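Local coordinates for protein deoxycytidylate deaminase (Cyanophage S-TIM5, PDB 4P9E) that probably deaminates dCMP to dUMP, using a bound zinc ion, at residues G88-C93 and K112-N117. Numbering follows the deposited sequence.
Sequences GSELFC and KVYYRN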
loop_
_atom_site.group_PDB
_atom_site.type_symbol
_atom_site.label_atom_id
_atom_site.label_comp_id
_atom_site.label_asym_id
_atom_site.label_seq_id
_atom_site.Cartn_x
_atom_site.Cartn_y
_atom_site.Cartn_z
ATOM N N GLY A 88 -5.080 2.826 -14.341
ATOM C CA GLY A 88 -5.554 4.194 -14.449
ATOM C C GLY A 88 -4.466 5.229 -14.662
ATOM O O GLY A 88 -4.735 6.416 -14.782
ATOM N N SER A 89 -3.226 4.781 -14.712
ATOM C CA SER A 89 -2.120 5.683 -14.969
ATOM C C SER A 89 -1.975 5.956 -16.457
ATOM O O SER A 89 -2.689 5.378 -17.283
ATOM C CB SER A 89 -0.821 5.074 -14.465
ATOM O OG SER A 89 -0.459 3.974 -15.278
ATOM N N GLU A 90 -1.034 6.832 -16.784
ATOM C CA GLU A 90 -0.674 7.100 -18.169
ATOM C C GLU A 90 0.803 6.879 -18.401
ATOM O O GLU A 90 1.629 7.125 -17.532
ATOM C CB GLU A 90 -1.012 8.526 -18.528
ATOM C CG GLU A 90 -2.229 9.021 -17.794
ATOM C CD GLU A 90 -2.887 10.158 -18.503
ATOM O OE1 GLU A 90 -2.476 11.314 -18.282
ATOM O OE2 GLU A 90 -3.802 9.878 -19.293
ATOM N N LEU A 91 1.130 6.418 -19.593
ATOM C CA LEU A 91 2.502 6.170 -19.952
ATOM C C LEU A 91 3.025 7.248 -20.907
ATOM O O LEU A 91 2.459 7.438 -21.975
ATOM C CB LEU A 91 2.557 4.823 -20.639
ATOM C CG LEU A 91 3.947 4.337 -20.995
ATOM C CD1 LEU A 91 4.779 4.225 -19.726
ATOM C CD2 LEU A 91 3.812 3.007 -21.694
ATOM N N PHE A 92 4.082 7.964 -20.527
ATOM C CA PHE A 92 4.801 8.801 -21.490
ATOM C C PHE A 92 6.044 8.070 -21.951
ATOM O O PHE A 92 6.947 7.810 -21.173
ATOM C CB PHE A 92 5.219 10.141 -20.907
ATOM C CG PHE A 92 4.081 11.048 -20.622
ATOM C CD1 PHE A 92 3.792 12.098 -21.471
ATOM C CD2 PHE A 92 3.283 10.856 -19.508
ATOM C CE1 PHE A 92 2.732 12.934 -21.202
ATOM C CE2 PHE A 92 2.227 11.692 -19.252
ATOM C CZ PHE A 92 1.953 12.725 -20.095
ATOM N N CYS A 93 6.099 7.740 -23.228
ATOM C CA CYS A 93 7.276 7.097 -23.746
ATOM C C CYS A 93 7.892 7.929 -24.894
ATOM O O CYS A 93 7.184 8.647 -25.595
ATOM C CB CYS A 93 6.920 5.669 -24.176
ATOM S SG CYS A 93 8.365 4.582 -24.370
ATOM N N LYS A 112 -3.868 5.645 -21.029
ATOM C CA LYS A 112 -3.439 6.238 -22.275
ATOM C C LYS A 112 -1.914 6.225 -22.398
ATOM O O LYS A 112 -1.201 6.331 -21.409
ATOM C CB LYS A 112 -3.979 7.667 -22.360
ATOM C CG LYS A 112 -3.440 8.488 -23.504
ATOM C CD LYS A 112 -3.931 9.901 -23.382
ATOM C CE LYS A 112 -3.775 10.682 -24.676
ATOM N NZ LYS A 112 -4.181 12.078 -24.419
ATOM N N VAL A 113 -1.428 6.081 -23.624
ATOM C CA VAL A 113 -0.010 6.219 -23.931
ATOM C C VAL A 113 0.289 7.465 -24.806
ATOM O O VAL A 113 -0.304 7.645 -25.864
ATOM C CB VAL A 113 0.543 4.945 -24.638
ATOM C CG1 VAL A 113 2.016 5.124 -25.002
ATOM C CG2 VAL A 113 0.349 3.702 -23.768
ATOM N N TYR A 114 1.195 8.322 -24.339
ATOM C CA TYR A 114 1.744 9.423 -25.127
ATOM C C TYR A 114 3.129 9.025 -25.650
ATOM O O TYR A 114 3.985 8.598 -24.872
ATOM C CB TYR A 114 1.913 10.679 -24.267
ATOM C CG TYR A 114 0.659 11.260 -23.660
ATOM C CD1 TYR A 114 0.029 12.347 -24.234
ATOM C CD2 TYR A 114 0.123 10.744 -22.479
ATOM C CE1 TYR A 114 -1.124 12.895 -23.665
ATOM C CE2 TYR A 114 -1.030 11.283 -21.903
ATOM C CZ TYR A 114 -1.642 12.357 -22.501
ATOM O OH TYR A 114 -2.778 12.892 -21.943
ATOM N N TYR A 115 3.356 9.155 -26.953
ATOM C CA TYR A 115 4.698 8.931 -27.515
ATOM C C TYR A 115 5.202 10.085 -28.373
ATOM O O TYR A 115 4.413 10.850 -28.944
ATOM C CB TYR A 115 4.766 7.641 -28.317
ATOM C CG TYR A 115 3.980 7.680 -29.600
ATOM C CD1 TYR A 115 4.593 8.012 -30.800
ATOM C CD2 TYR A 115 2.625 7.367 -29.621
ATOM C CE1 TYR A 115 3.889 8.039 -31.982
ATOM C CE2 TYR A 115 1.908 7.403 -30.799
ATOM C CZ TYR A 115 2.546 7.736 -31.982
ATOM O OH TYR A 115 1.840 7.773 -33.171
ATOM N N ARG A 116 6.513 10.292 -28.380
ATOM C CA ARG A 116 7.107 11.286 -29.262
ATOM C C ARG A 116 7.448 10.761 -30.646
ATOM O O ARG A 116 7.261 11.451 -31.635
ATOM C CB ARG A 116 8.345 11.911 -28.633
ATOM C CG ARG A 116 8.850 13.119 -29.383
ATOM C CD ARG A 116 9.222 14.234 -28.442
ATOM N NE ARG A 116 8.128 15.171 -28.241
ATOM C CZ ARG A 116 8.120 16.107 -27.305
ATOM N NH1 ARG A 116 9.148 16.231 -26.485
ATOM N NH2 ARG A 116 7.085 16.919 -27.189
ATOM N N ASN A 117 7.993 9.550 -30.706
ATOM C CA ASN A 117 8.499 8.993 -31.956
ATOM C C ASN A 117 7.823 7.712 -32.384
ATOM O O ASN A 117 7.715 6.773 -31.611
ATOM C CB ASN A 117 9.995 8.731 -31.842
ATOM C CG ASN A 117 10.784 9.989 -31.662
ATOM O OD1 ASN A 117 11.272 10.276 -30.574
ATOM N ND2 ASN A 117 10.908 10.762 -32.728
#
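Leu91 and Tyr114 lock two parallel strands, 90-93 and 112-115, in register. Leu91 N donates to Lys112 O at 3.0 Å, and Leu91 O accepts Tyr114 N at 2.8 Å. The ladder continues with Cys93 N giving to Tyr114 O, also 2.8 Å and nearly straight, and ends in a weak bond from Arg116 N to Cys93 O. The far edge of 90-93 pairs through Glu90 with Val35 and Phe92 with Ile33, while Val113 pairs with Glu134.

On the sheet face that carries Phe92 and Tyr114, their rings form an offset stack, centroids 4.4 Å apart and planes 3° from parallel. Each CG lies anti to its own carbonyl carbon (chi1 -69° and -61°), starting both side chains off alike; Phe92 CE1 and CZ then cover the CG–CD2 rim of Tyr114. Lys112 CE lies over the opposite tyrosine face, a good use of a long aliphatic chain, while its NZ bonds weakly to Tyr114 OH and forms a salt bridge with Glu136. Lys9 NZ gives that hydroxyl a second weak bond, so tyrosine combines a buried ring with a satisfied polar tip. On the other sheet face, Leu91 CB lies 4.0 Å from Val113 CG2, apolar side chains side by side; Cys93 there neighbours Glu72, the predicted proton donor.

Helix 99-107, which follows zinc ligand Cys98 and contains Cys101, links the strands in a beta-alpha-beta crossover. Strands 31-36 and 134-137 flank the pair, and helix 6-20 packs on the Phe92–Tyr114 face.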